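Local atomic coordinates of 2-methyl-3-hydroxypyridine-5-carboxylic acid oxygenase (Mesorhizobium loti, PDB entry 3ALJ), a protein that uses bound FAD and molecular oxygen to oxygenate 2-methyl-3-hydroxypyridine-5-carboxylic acid, probably opening its pyridine ring in vitamin B6 breakdown. Residues A[56-61]-A[304-309]; A[81-84]-A[89-92]; A[308-313]-A[329-334]. All coordinates share one frame; numbering follows the deposited sequence.

Contact 1 of 3, residues A[56-61]-A[304-309]; sequences WHNGLR and AMVNAF. With BME (beta-mercaptoethanol), chain D.
The amide end of N58 meets a methyl of V306 where helix 57-65 runs beside helix 300-314. ND2 of N58 lies 3.8 Å from CG2 of V306. No hydrogen bond joins the two segments. The closer packing is on this side, where a beta-mercaptoethanol molecule, probably from the crystallisation liquor, also touches both residues. ND2 of N58 donates to O1 of the ligand at 2.9 Å, in a bent bond of 138° at the hydrogen. CG2 of V306 approaches the same oxygen at 3.5 Å. The N58 chi1 of 61° puts CG between the backbone N and the carbonyl carbon, and ND2 ends beside V306 and the ligand oxygen. Q299 OE1 takes a second bond from ND2, and the ligand is also bonded to A365 O.

The other side is looser. G59 has no side chain, and its CA comes within 6.4 Å of the CA of M305. M305 points toward the first helix, yet its methyl CE only reaches G59 O at 4.2 Å. V62 and L63, further along helix 57-65, also touch M305. All four touching residues are buried. The M305 side chain lies about 7 Å from the bound FAD. It also touches T25 of helix 21-32, which follows the glycine-rich turn G18, G20, G23, consistent with a Rossmann-type GxGxxG motif that binds FAD.

Contact 2 of 3, residues A[81-84]-A[89-92]; sequences TYET and KSVS
E83 carries CG opposite its backbone N (chi1 -179°), and the rest of its chain runs straight out to S90. The S90 hydroxyl is swung the same way about its own CA-CB bond (chi1 -176°), which points OG at the end of the glutamate chain. OG of S90 donates to OE2 of E83 at 2.7 Å. The carboxylate uses its anti lone pair, the one away from its other oxygen. W85 NE1 binds OE2 as well, so this oxygen has two donors. Without the E83 carboxylate, as with an alanine here, the S90 hydroxyl and the W85 indole N-H are likely to lose their shared acceptor.

The backbones form a beta hairpin of strands 82-86 and 89-94. T84 and S92 are an antiparallel hydrogen-bonded pair, with T84 N donating to S92 O at 3.0 Å. The return bond is split by a classic beta bulge. V91 N gives T84 O a nearly straight bond of 2.8 Å, while S92 N reaches T84 O only weakly, at 3.5 Å. Strand 89-94 is outermost in the seven-stranded sheet of this chain, and strand 82-86 connects it to strand 199-203.

V91 also packs against T84, methyl to methyl, with their CG2 atoms 3.8 Å apart. On the face of T84 and S92 a water links three oxygens. It donates to Y82 O at 2.7 Å. The same water bonds T84 OG1 at 2.9 Å and S92 OG at 2.6 Å. S92 OG also has a weak bond from N356 N.

Contact 3 of 3, residues A[308-313]-A[329-334]; sequences AFSLSQ and ETRIRP
R331 supplies the hydrogen bonds of this contact, reaching across to S310 and Q313. Its NH2 donates to OE1 of Q313 at 2.9 Å. The same NH2 makes a weak bond of 3.2 Å to the backbone O of S310, which lies at the edge of the guanidinium and in its plane. OE1 of Q313 is tilted somewhat out of that plane. The amide and guanidinium planes stand 48° apart, and the two side chains cross at about a right angle. The arginine chain bends at its third torsion (chi3 70°), which turns the guanidinium edge to these oxygens. D314 forms a salt bridge with NE of R331, and P370 O accepts from NE2 of Q313. Each flat group thus has a further partner outside the pair.

A water adds a second polar link. It donates to OG of S310 at 2.8 Å and to OE1 of Q313 at 2.9 Å. It accepts from NH1 of R331 at 3.1 Å. The S310 hydroxyl is also bonded to V306 O, one turn back in its own helix.

The van der Waals part is small. CD1 of I332 lies against the S310 side chain, 3.4 Å from OG, and Y368 touches I332 and R331. The CA atoms of S310 and I332 are the closest such pair between the two segments, at 7.4 Å.

The two short helix segments run nearly antiparallel, at 158°, with axes 10.3 Å apart at closest. R331 and the water bridge the helices at this spacing. This is an antiparallel helix pair of the FAD-binding domain, in which the long helix 321-349 packs on helix 300-314.

How the contacts relate
Contacts 1 and 3 both use helix 300-314 and share A308 and F309. Their centres are 11 Å apart, and N307 ND2 touches I332 CG2 at 3.5 Å. Contact 1 is fully buried and near the FAD. It has no direct hydrogen bond between its segments. Contact 3 lies further out and is partly buried. An arginine and a water bridge its helices. Contact 2 is also partly buried and farthest from the chain centre, about 23 Å. Its centre is 26 Å from that of contact 1, though their nearest atoms come to about 5 Å without touching. It joins neighbouring strands at a sheet edge, mainly by backbone bonds. In sequence it falls inside the loop closed by contact 1.

Contact 1 of 3, residues A[56-61]-A[304-309]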
ATOM      1  N   TRP A  56       4.857  -6.829  -4.353  1.00  7.77           N
ATOM      2  CA  TRP A  56       5.747  -7.358  -5.397  1.00  7.29           C
ATOM      3  C   TRP A  56       7.087  -7.642  -4.776  1.00  7.40           C
ATOM      4  O   TRP A  56       7.333  -7.386  -3.597  1.00  8.55           O
ATOM      5  CB  TRP A  56       5.909  -6.359  -6.521  1.00  7.43           C
ATOM      6  CG  TRP A  56       4.572  -5.860  -7.091  1.00  7.53           C
ATOM      7  CD1 TRP A  56       3.709  -4.964  -6.484  1.00  7.12           C
ATOM      8  CD2 TRP A  56       3.940  -6.233  -8.323  1.00  8.27           C
ATOM      9  NE1 TRP A  56       2.564  -4.768  -7.256  1.00  9.09           N
ATOM     10  CE2 TRP A  56       2.694  -5.546  -8.398  1.00  9.11           C
ATOM     11  CE3 TRP A  56       4.347  -7.053  -9.399  1.00  8.43           C
ATOM     12  CZ2 TRP A  56       1.844  -5.665  -9.506  1.00  9.90           C
ATOM     13  CZ3 TRP A  56       3.496  -7.190 -10.483  1.00 11.39           C
ATOM     14  CH2 TRP A  56       2.289  -6.504 -10.574  1.00 12.73           C
ATOM     15  N   HIS A  57       8.034  -8.134  -5.576  1.00  8.58           N
ATOM     16  CA  HIS A  57       9.344  -8.398  -5.139  1.00  7.05           C
ATOM     17  C   HIS A  57       9.956  -7.331  -4.244  1.00  7.92           C
ATOM     18  O   HIS A  57      10.530  -7.683  -3.223  1.00  8.17           O
ATOM     19  CB  HIS A  57      10.230  -8.532  -6.456  1.00  8.06           C
ATOM     20  CG  HIS A  57      11.719  -8.409  -6.265  1.00  7.36           C
ATOM     21  ND1 HIS A  57      12.368  -7.231  -6.578  1.00  8.62           N
ATOM     22  CD2 HIS A  57      12.654  -9.260  -5.781  1.00  8.67           C
ATOM     23  CE1 HIS A  57      13.673  -7.378  -6.319  1.00  9.23           C
ATOM     24  NE2 HIS A  57      13.881  -8.606  -5.827  1.00  9.96           N
ATOM     25  N   ASN A  58       9.832  -6.057  -4.620  1.00  7.16           N
ATOM     26  CA  ASN A  58      10.452  -5.028  -3.760  1.00  7.36           C
ATOM     27  C   ASN A  58       9.866  -5.037  -2.291  1.00  6.30           C
ATOM     28  O   ASN A  58      10.637  -5.000  -1.334  1.00  7.81           O
ATOM     29  CB  ASN A  58      10.253  -3.629  -4.392  1.00  7.88           C
ATOM     30  CG  ASN A  58       8.765  -3.195  -4.561  1.00  9.84           C
ATOM     31  OD1 ASN A  58       7.879  -4.007  -4.923  1.00  7.30           O
ATOM     32  ND2 ASN A  58       8.530  -1.884  -4.387  1.00  8.73           N
ATOM     33  N   GLY A  59       8.532  -5.152  -2.187  1.00  7.52           N
ATOM     34  CA  GLY A  59       7.886  -5.225  -0.842  1.00  8.16           C
ATOM     35  C   GLY A  59       8.224  -6.495  -0.165  1.00  7.73           C
ATOM     36  O   GLY A  59       8.386  -6.516   1.069  1.00  8.31           O
ATOM     37  N   LEU A  60       8.252  -7.620  -0.905  1.00  7.62           N
ATOM     38  CA  LEU A  60       8.561  -8.895  -0.312  1.00  8.29           C
ATOM     39  C   LEU A  60      10.012  -8.897   0.237  1.00  8.21           C
ATOM     40  O   LEU A  60      10.236  -9.507   1.293  1.00  8.80           O
ATOM     41  CB  LEU A  60       8.300 -10.027  -1.339  1.00  8.78           C
ATOM     42  CG  LEU A  60       6.845 -10.196  -1.714  1.00  7.75           C
ATOM     43  CD1 LEU A  60       6.768 -11.141  -2.924  1.00 12.11           C
ATOM     44  CD2 LEU A  60       5.980 -10.721  -0.549  1.00 10.68           C
ATOM     45  N   ARG A  61      10.955  -8.232  -0.460  1.00  7.60           N
ATOM     46  CA  ARG A  61      12.350  -8.151   0.007  1.00  7.72           C
ATOM     47  C   ARG A  61      12.381  -7.256   1.247  1.00  9.96           C
ATOM     48  O   ARG A  61      13.166  -7.572   2.162  1.00  9.37           O
ATOM     49  CB  ARG A  61      13.180  -7.533  -1.134  1.00  9.19           C
ATOM     50  CG  ARG A  61      13.489  -8.529  -2.300  1.00 10.03           C
ATOM     51  CD  ARG A  61      14.320  -9.763  -1.818  1.00 10.35           C
ATOM     52  NE  ARG A  61      15.719  -9.339  -1.712  1.00 10.96           N
ATOM     53  CZ  ARG A  61      16.712 -10.199  -1.633  1.00 10.33           C
ATOM     54  NH1 ARG A  61      16.440 -11.456  -1.336  1.00 12.15           N
ATOM     55  NH2 ARG A  61      17.976  -9.723  -1.727  1.00 11.32           N
ATOM     56  N   ALA A 304       6.146   2.823   0.106  1.00  7.68           N
ATOM     57  CA  ALA A 304       6.193   3.238   1.496  1.00  8.57           C
ATOM     58  C   ALA A 304       7.143   2.321   2.277  1.00  6.61           C
ATOM     59  O   ALA A 304       7.946   2.829   3.080  1.00  8.39           O
ATOM     60  CB  ALA A 304       4.800   3.153   2.154  1.00  7.95           C
ATOM     61  N   MET A 305       7.065   1.022   2.040  1.00  7.16           N
ATOM     62  CA  MET A 305       7.883   0.060   2.766  1.00  8.02           C
ATOM     63  C   MET A 305       9.332   0.141   2.314  1.00  7.35           C
ATOM     64  O   MET A 305      10.239   0.095   3.189  1.00  7.66           O
ATOM     65  CB  MET A 305       7.287  -1.330   2.540  1.00  7.45           C
ATOM     66  CG  MET A 305       5.965  -1.456   3.305  1.00  8.95           C
ATOM     67  SD  MET A 305       5.154  -3.097   2.960  1.00 10.62           S
ATOM     68  CE  MET A 305       6.260  -4.190   3.913  1.00 12.25           C
ATOM     69  N   VAL A 306       9.595   0.184   1.022  1.00  7.24           N
ATOM     70  CA  VAL A 306      11.026   0.402   0.519  1.00  7.82           C
ATOM     71  C   VAL A 306      11.595   1.662   1.142  1.00  8.69           C
ATOM     72  O   VAL A 306      12.725   1.644   1.588  1.00  9.35           O
ATOM     73  CB  VAL A 306      11.061   0.447  -1.000  1.00  7.61           C
ATOM     74  CG1 VAL A 306      12.403   1.000  -1.524  1.00  8.77           C
ATOM     75  CG2 VAL A 306      10.901  -1.018  -1.539  1.00  8.91           C
ATOM     76  N   ASN A 307      10.843   2.758   1.143  1.00  7.67           N
ATOM     77  CA  ASN A 307      11.397   4.032   1.706  1.00  7.70           C
ATOM     78  C   ASN A 307      11.604   3.972   3.177  1.00  8.64           C
ATOM     79  O   ASN A 307      12.672   4.429   3.626  1.00  8.44           O
ATOM     80  CB  ASN A 307      10.497   5.186   1.259  1.00  8.66           C
ATOM     81  CG  ASN A 307      10.461   5.395  -0.235  1.00  9.14           C
ATOM     82  OD1 ASN A 307       9.478   6.037  -0.791  1.00 12.85           O
ATOM     83  ND2 ASN A 307      11.402   4.925  -0.886  1.00  6.96           N
ATOM     84  N   ALA A 308      10.728   3.296   3.910  1.00  7.55           N
ATOM     85  CA  ALA A 308      10.940   3.200   5.336  1.00  8.11           C
ATOM     86  C   ALA A 308      12.150   2.335   5.634  1.00  9.54           C
ATOM     87  O   ALA A 308      13.001   2.616   6.527  1.00  9.88           O
ATOM     88  CB  ALA A 308       9.697   2.654   5.985  1.00 11.16           C
ATOM     89  N   PHE A 309      12.300   1.208   4.895  1.00  8.83           N
ATOM     90  CA  PHE A 309      13.454   0.383   5.172  1.00  8.20           C
ATOM     91  C   PHE A 309      14.716   1.056   4.750  1.00  9.47           C
ATOM     92  O   PHE A 309      15.735   0.944   5.490  1.00 11.18           O
ATOM     93  CB  PHE A 309      13.268  -0.974   4.350  1.00  9.55           C
ATOM     94  CG  PHE A 309      14.290  -2.034   4.721  1.00  7.68           C
ATOM     95  CD1 PHE A 309      14.066  -2.847   5.826  1.00 12.04           C
ATOM     96  CD2 PHE A 309      15.483  -2.099   3.980  1.00 10.64           C
ATOM     97  CE1 PHE A 309      15.030  -3.791   6.186  1.00 14.50           C
ATOM     98  CE2 PHE A 309      16.472  -3.064   4.312  1.00 11.70           C
ATOM     99  CZ  PHE A 309      16.262  -3.855   5.405  1.00 13.99           C
TER
HETATM  100  C1  BME D 382      10.623   0.996  -5.252  1.00 18.30           C
HETATM  101  C2  BME D 382       9.168   1.261  -4.716  1.00 13.99           C
HETATM  102  O1  BME D 382      10.954  -0.367  -4.953  1.00 10.44           O
HETATM  103  S2  BME D 382       8.944   3.113  -4.900  1.00 17.18           S

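Contact 2 of 3, residues A[81-84]-A[89-92]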
ATOM      1  N   THR A  81      -1.206 -16.485 -13.012  1.00 10.06           N
ATOM      2  CA  THR A  81      -1.033 -15.463 -13.983  1.00 11.95           C
ATOM      3  C   THR A  81      -1.835 -14.211 -13.572  1.00  9.01           C
ATOM      4  O   THR A  81      -2.804 -14.319 -12.796  1.00 10.16           O
ATOM      5  CB  THR A  81      -1.488 -15.908 -15.410  1.00 11.04           C
ATOM      6  OG1 THR A  81      -0.978 -14.901 -16.345  1.00 16.05           O
ATOM      7  CG2 THR A  81      -2.883 -16.170 -15.566  1.00 16.21           C
ATOM      8  N   TYR A  82      -1.344 -13.063 -14.071  1.00  8.81           N
ATOM      9  CA  TYR A  82      -2.126 -11.795 -13.988  1.00  8.66           C
ATOM     10  C   TYR A  82      -2.771 -11.616 -15.365  1.00  7.61           C
ATOM     11  O   TYR A  82      -2.136 -11.335 -16.361  1.00  8.38           O
ATOM     12  CB  TYR A  82      -1.146 -10.688 -13.647  1.00  8.41           C
ATOM     13  CG  TYR A  82      -1.774  -9.389 -13.303  1.00  7.92           C
ATOM     14  CD1 TYR A  82      -2.694  -8.747 -14.201  1.00  8.31           C
ATOM     15  CD2 TYR A  82      -1.471  -8.753 -12.081  1.00  6.88           C
ATOM     16  CE1 TYR A  82      -3.248  -7.477 -13.826  1.00  9.30           C
ATOM     17  CE2 TYR A  82      -1.997  -7.501 -11.750  1.00  7.95           C
ATOM     18  CZ  TYR A  82      -2.868  -6.912 -12.605  1.00  8.50           C
ATOM     19  OH  TYR A  82      -3.378  -5.623 -12.342  1.00 10.09           O
ATOM     20  N   GLU A  83      -4.120 -11.872 -15.342  1.00  8.24           N
ATOM     21  CA  GLU A  83      -4.918 -11.873 -16.585  1.00  7.17           C
ATOM     22  C   GLU A  83      -5.726 -10.533 -16.695  1.00  8.12           C
ATOM     23  O   GLU A  83      -6.162 -10.026 -15.675  1.00  8.46           O
ATOM     24  CB  GLU A  83      -5.801 -13.095 -16.611  1.00  8.80           C
ATOM     25  CG  GLU A  83      -6.649 -13.191 -17.871  1.00  8.27           C
ATOM     26  CD  GLU A  83      -7.414 -14.519 -17.971  1.00  9.68           C
ATOM     27  OE1 GLU A  83      -7.574 -15.217 -16.956  1.00 12.32           O
ATOM     28  OE2 GLU A  83      -7.975 -14.746 -19.062  1.00 10.80           O
ATOM     29  N   THR A  84      -5.888 -10.025 -17.896  1.00  6.91           N
ATOM     30  CA  THR A  84      -6.748  -8.882 -18.155  1.00  7.73           C
ATOM     31  C   THR A  84      -7.831  -9.256 -19.103  1.00  8.62           C
ATOM     32  O   THR A  84      -7.529  -9.917 -20.177  1.00  8.84           O
ATOM     33  CB  THR A  84      -5.880  -7.764 -18.737  1.00  8.65           C
ATOM     34  OG1 THR A  84      -4.878  -7.443 -17.774  1.00  8.95           O
ATOM     35  CG2 THR A  84      -6.679  -6.443 -18.923  1.00  9.22           C
ATOM     36  N   LYS A  89     -13.383 -10.604 -22.951  1.00  8.48           N
ATOM     37  CA  LYS A  89     -12.406 -11.301 -23.829  1.00  9.53           C
ATOM     38  C   LYS A  89     -11.057 -11.143 -23.137  1.00  8.58           C
ATOM     39  O   LYS A  89     -10.620 -10.083 -22.733  1.00  8.98           O
ATOM     40  CB  LYS A  89     -12.367 -10.586 -25.172  1.00 10.80           C
ATOM     41  CG  LYS A  89     -11.273 -11.113 -26.126  1.00 13.98           C
ATOM     42  CD  LYS A  89     -11.504 -12.660 -26.435  1.00 14.38           C
ATOM     43  CE  LYS A  89     -10.568 -12.942 -27.622  1.00 21.19           C
ATOM     44  NZ  LYS A  89      -9.205 -13.140 -27.223  1.00 31.34           N
ATOM     45  N   SER A  90     -10.318 -12.232 -22.963  1.00  9.72           N
ATOM     46  CA  SER A  90      -8.987 -12.198 -22.411  1.00  9.00           C
ATOM     47  C   SER A  90      -8.070 -11.559 -23.384  1.00 10.34           C
ATOM     48  O   SER A  90      -7.907 -12.064 -24.527  1.00 12.67           O
ATOM     49  CB  SER A  90      -8.633 -13.641 -22.054  1.00 10.20           C
ATOM     50  OG  SER A  90      -7.327 -13.610 -21.419  1.00 11.21           O
ATOM     51  N   VAL A  91      -7.439 -10.468 -22.967  1.00  8.78           N
ATOM     52  CA  VAL A  91      -6.572  -9.740 -23.855  1.00  9.42           C
ATOM     53  C   VAL A  91      -5.084  -9.933 -23.480  1.00 10.01           C
ATOM     54  O   VAL A  91      -4.152  -9.588 -24.262  1.00 12.79           O
ATOM     55  CB  VAL A  91      -6.913  -8.242 -23.950  1.00  8.80           C
ATOM     56  CG1 VAL A  91      -8.221  -8.050 -24.652  1.00 11.51           C
ATOM     57  CG2 VAL A  91      -6.863  -7.549 -22.563  1.00  9.66           C
ATOM     58  N   SER A  92      -4.776 -10.380 -22.260  1.00 10.29           N
ATOM     59  CA  SER A  92      -3.386 -10.652 -21.959  1.00  8.67           C
ATOM     60  C   SER A  92      -3.333 -11.584 -20.709  1.00  9.16           C
ATOM     61  O   SER A  92      -4.251 -11.587 -19.862  1.00  8.52           O
ATOM     62  CB  SER A  92      -2.593  -9.347 -21.624  1.00  9.43           C
ATOM     63  OG  SER A  92      -3.117  -8.598 -20.523  1.00 10.40           O
TER
HETATM   64  O   HOH W   1      -2.623  -9.174 -17.986  1.00  8.50           O

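Contact 3 of 3, residues A[308-313]-A[329-334]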
ATOM      1  N   ALA A 308      10.728   3.296   3.910  1.00  7.55           N
ATOM      2  CA  ALA A 308      10.940   3.200   5.336  1.00  8.11           C
ATOM      3  C   ALA A 308      12.150   2.335   5.634  1.00  9.54           C
ATOM      4  O   ALA A 308      13.001   2.616   6.527  1.00  9.88           O
ATOM      5  CB  ALA A 308       9.697   2.654   5.985  1.00 11.16           C
ATOM      6  N   PHE A 309      12.300   1.208   4.895  1.00  8.83           N
ATOM      7  CA  PHE A 309      13.454   0.383   5.172  1.00  8.20           C
ATOM      8  C   PHE A 309      14.716   1.056   4.750  1.00  9.47           C
ATOM      9  O   PHE A 309      15.735   0.944   5.490  1.00 11.18           O
ATOM     10  CB  PHE A 309      13.268  -0.974   4.350  1.00  9.55           C
ATOM     11  CG  PHE A 309      14.290  -2.034   4.721  1.00  7.68           C
ATOM     12  CD1 PHE A 309      14.066  -2.847   5.826  1.00 12.04           C
ATOM     13  CD2 PHE A 309      15.483  -2.099   3.980  1.00 10.64           C
ATOM     14  CE1 PHE A 309      15.030  -3.791   6.186  1.00 14.50           C
ATOM     15  CE2 PHE A 309      16.472  -3.064   4.312  1.00 11.70           C
ATOM     16  CZ  PHE A 309      16.262  -3.855   5.405  1.00 13.99           C
ATOM     17  N   SER A 310      14.681   1.765   3.638  1.00  9.77           N
ATOM     18  CA  SER A 310      15.853   2.495   3.124  1.00  8.66           C
ATOM     19  C   SER A 310      16.286   3.577   4.108  1.00 10.16           C
ATOM     20  O   SER A 310      17.508   3.846   4.238  1.00 11.09           O
ATOM     21  CB  SER A 310      15.564   3.154   1.788  1.00  9.37           C
ATOM     22  OG  SER A 310      15.327   2.094   0.827  1.00 10.96           O
ATOM     23  N   LEU A 311      15.356   4.219   4.784  1.00 10.77           N
ATOM     24  CA  LEU A 311      15.684   5.230   5.853  1.00  9.44           C
ATOM     25  C   LEU A 311      16.581   4.579   6.848  1.00 10.19           C
ATOM     26  O   LEU A 311      17.626   5.179   7.300  1.00 11.01           O
ATOM     27  CB  LEU A 311      14.322   5.769   6.477  1.00  9.48           C
ATOM     28  CG  LEU A 311      14.591   6.808   7.589  1.00  9.83           C
ATOM     29  CD1 LEU A 311      15.266   8.060   7.093  1.00 13.24           C
ATOM     30  CD2 LEU A 311      13.207   7.151   8.144  1.00 13.16           C
ATOM     31  N   SER A 312      16.191   3.415   7.329  1.00 10.94           N
ATOM     32  CA  SER A 312      17.003   2.671   8.314  0.50  9.65           C
ATOM     33  C   SER A 312      18.408   2.395   7.833  1.00 11.40           C
ATOM     34  O   SER A 312      19.361   2.481   8.630  1.00 12.90           O
ATOM     35  CB  SER A 312      16.286   1.388   8.846  0.50  9.57           C
ATOM     36  OG  SER A 312      16.399   0.257   7.973  0.50  8.27           O
ATOM     37  N   GLN A 313      18.528   2.072   6.553  1.00 11.70           N
ATOM     38  CA  GLN A 313      19.868   1.816   5.963  1.00 13.11           C
ATOM     39  C   GLN A 313      20.716   3.068   6.003  1.00 12.98           C
ATOM     40  O   GLN A 313      21.895   2.996   6.460  1.00 13.63           O
ATOM     41  CB  GLN A 313      19.726   1.361   4.531  1.00 12.00           C
ATOM     42  CG  GLN A 313      19.087  -0.039   4.357  1.00 10.65           C
ATOM     43  CD  GLN A 313      18.934  -0.322   2.891  1.00  9.90           C
ATOM     44  OE1 GLN A 313      18.535   0.515   2.067  1.00 11.36           O
ATOM     45  NE2 GLN A 313      19.214  -1.583   2.547  1.00 13.04           N
ATOM     46  N   GLU A 329      16.708  10.683   1.136  1.00 10.24           N
ATOM     47  CA  GLU A 329      15.849  11.205   0.085  1.00  9.93           C
ATOM     48  C   GLU A 329      16.518  11.256  -1.294  1.00 12.35           C
ATOM     49  O   GLU A 329      15.966  10.878  -2.330  1.00 12.94           O
ATOM     50  CB  GLU A 329      15.188  12.563   0.475  1.00 10.73           C
ATOM     51  CG  GLU A 329      14.240  13.106  -0.556  1.00 10.75           C
ATOM     52  CD  GLU A 329      13.614  14.465  -0.188  1.00 12.94           C
ATOM     53  OE1 GLU A 329      13.755  14.924   0.925  1.00 14.19           O
ATOM     54  OE2 GLU A 329      13.087  15.045  -1.150  1.00 15.83           O
ATOM     55  N   THR A 330      17.735  11.795  -1.265  1.00 12.42           N
ATOM     56  CA  THR A 330      18.465  11.895  -2.538  1.00 12.52           C
ATOM     57  C   THR A 330      18.602  10.507  -3.223  1.00 13.63           C
ATOM     58  O   THR A 330      18.485  10.403  -4.448  1.00 14.34           O
ATOM     59  CB  THR A 330      19.900  12.477  -2.236  1.00 13.12           C
ATOM     60  OG1 THR A 330      19.677  13.828  -1.841  1.00 15.70           O
ATOM     61  CG2 THR A 330      20.756  12.514  -3.569  1.00 16.50           C
ATOM     62  N   ARG A 331      18.907   9.469  -2.430  1.00 11.97           N
ATOM     63  CA  ARG A 331      19.149   8.127  -2.983  1.00 12.14           C
ATOM     64  C   ARG A 331      17.879   7.453  -3.514  1.00 13.15           C
ATOM     65  O   ARG A 331      17.845   6.854  -4.539  1.00 15.21           O
ATOM     66  CB  ARG A 331      19.738   7.257  -1.840  1.00 13.36           C
ATOM     67  CG  ARG A 331      20.051   5.839  -2.284  1.00 15.08           C
ATOM     68  CD  ARG A 331      20.848   5.166  -1.254  1.00 15.36           C
ATOM     69  NE  ARG A 331      20.155   4.839   0.011  1.00 11.12           N
ATOM     70  CZ  ARG A 331      19.539   3.659   0.250  1.00 10.80           C
ATOM     71  NH1 ARG A 331      19.448   2.765  -0.741  1.00 12.36           N
ATOM     72  NH2 ARG A 331      18.967   3.361   1.474  1.00 10.61           N
ATOM     73  N   ILE A 332      16.804   7.590  -2.693  1.00 11.41           N
ATOM     74  CA  ILE A 332      15.653   6.713  -2.944  1.00 11.55           C
ATOM     75  C   ILE A 332      14.478   7.421  -3.601  1.00  9.71           C
ATOM     76  O   ILE A 332      13.600   6.784  -4.237  1.00 11.01           O
ATOM     77  CB  ILE A 332      15.222   6.055  -1.514  1.00 12.48           C
ATOM     78  CG1 ILE A 332      14.728   4.720  -1.800  1.00 14.26           C
ATOM     79  CG2 ILE A 332      14.189   6.953  -0.661  1.00 13.92           C
ATOM     80  CD1 ILE A 332      15.969   3.708  -2.146  1.00 18.70           C
ATOM     81  N   ARG A 333      14.349   8.759  -3.463  1.00 10.39           N
ATOM     82  CA  ARG A 333      13.143   9.413  -3.942  1.00 11.04           C
ATOM     83  C   ARG A 333      12.906   9.261  -5.422  1.00 11.22           C
ATOM     84  O   ARG A 333      11.765   9.116  -5.827  1.00 12.20           O
ATOM     85  CB  ARG A 333      12.999  10.839  -3.425  1.00 11.08           C
ATOM     86  CG  ARG A 333      11.952  11.609  -4.112  1.00 16.28           C
ATOM     87  CD  ARG A 333      11.859  13.050  -3.642  1.00 15.24           C
ATOM     88  NE  ARG A 333      10.724  13.524  -4.208  1.00 16.67           N
ATOM     89  CZ  ARG A 333      10.079  14.570  -3.842  1.00 16.27           C
ATOM     90  NH1 ARG A 333      10.585  15.326  -2.855  1.00 13.55           N
ATOM     91  NH2 ARG A 333       8.994  14.888  -4.503  1.00 20.08           N
ATOM     92  N   PRO A 334      13.951   9.282  -6.274  1.00 10.50           N
ATOM     93  CA  PRO A 334      13.632   9.213  -7.690  1.00 10.78           C
ATOM     94  C   PRO A 334      12.835   7.977  -8.144  1.00 10.59           C
ATOM     95  O   PRO A 334      11.974   8.078  -9.036  1.00 12.43           O
ATOM     96  CB  PRO A 334      15.007   9.293  -8.398  1.00 12.57           C
ATOM     97  CG  PRO A 334      15.834  10.139  -7.416  1.00 12.38           C
ATOM     98  CD  PRO A 334      15.408   9.577  -6.050  1.00 12.67           C
TER
HETATM   99  O   HOH W   2      17.254   0.628  -0.500  1.00 11.41           O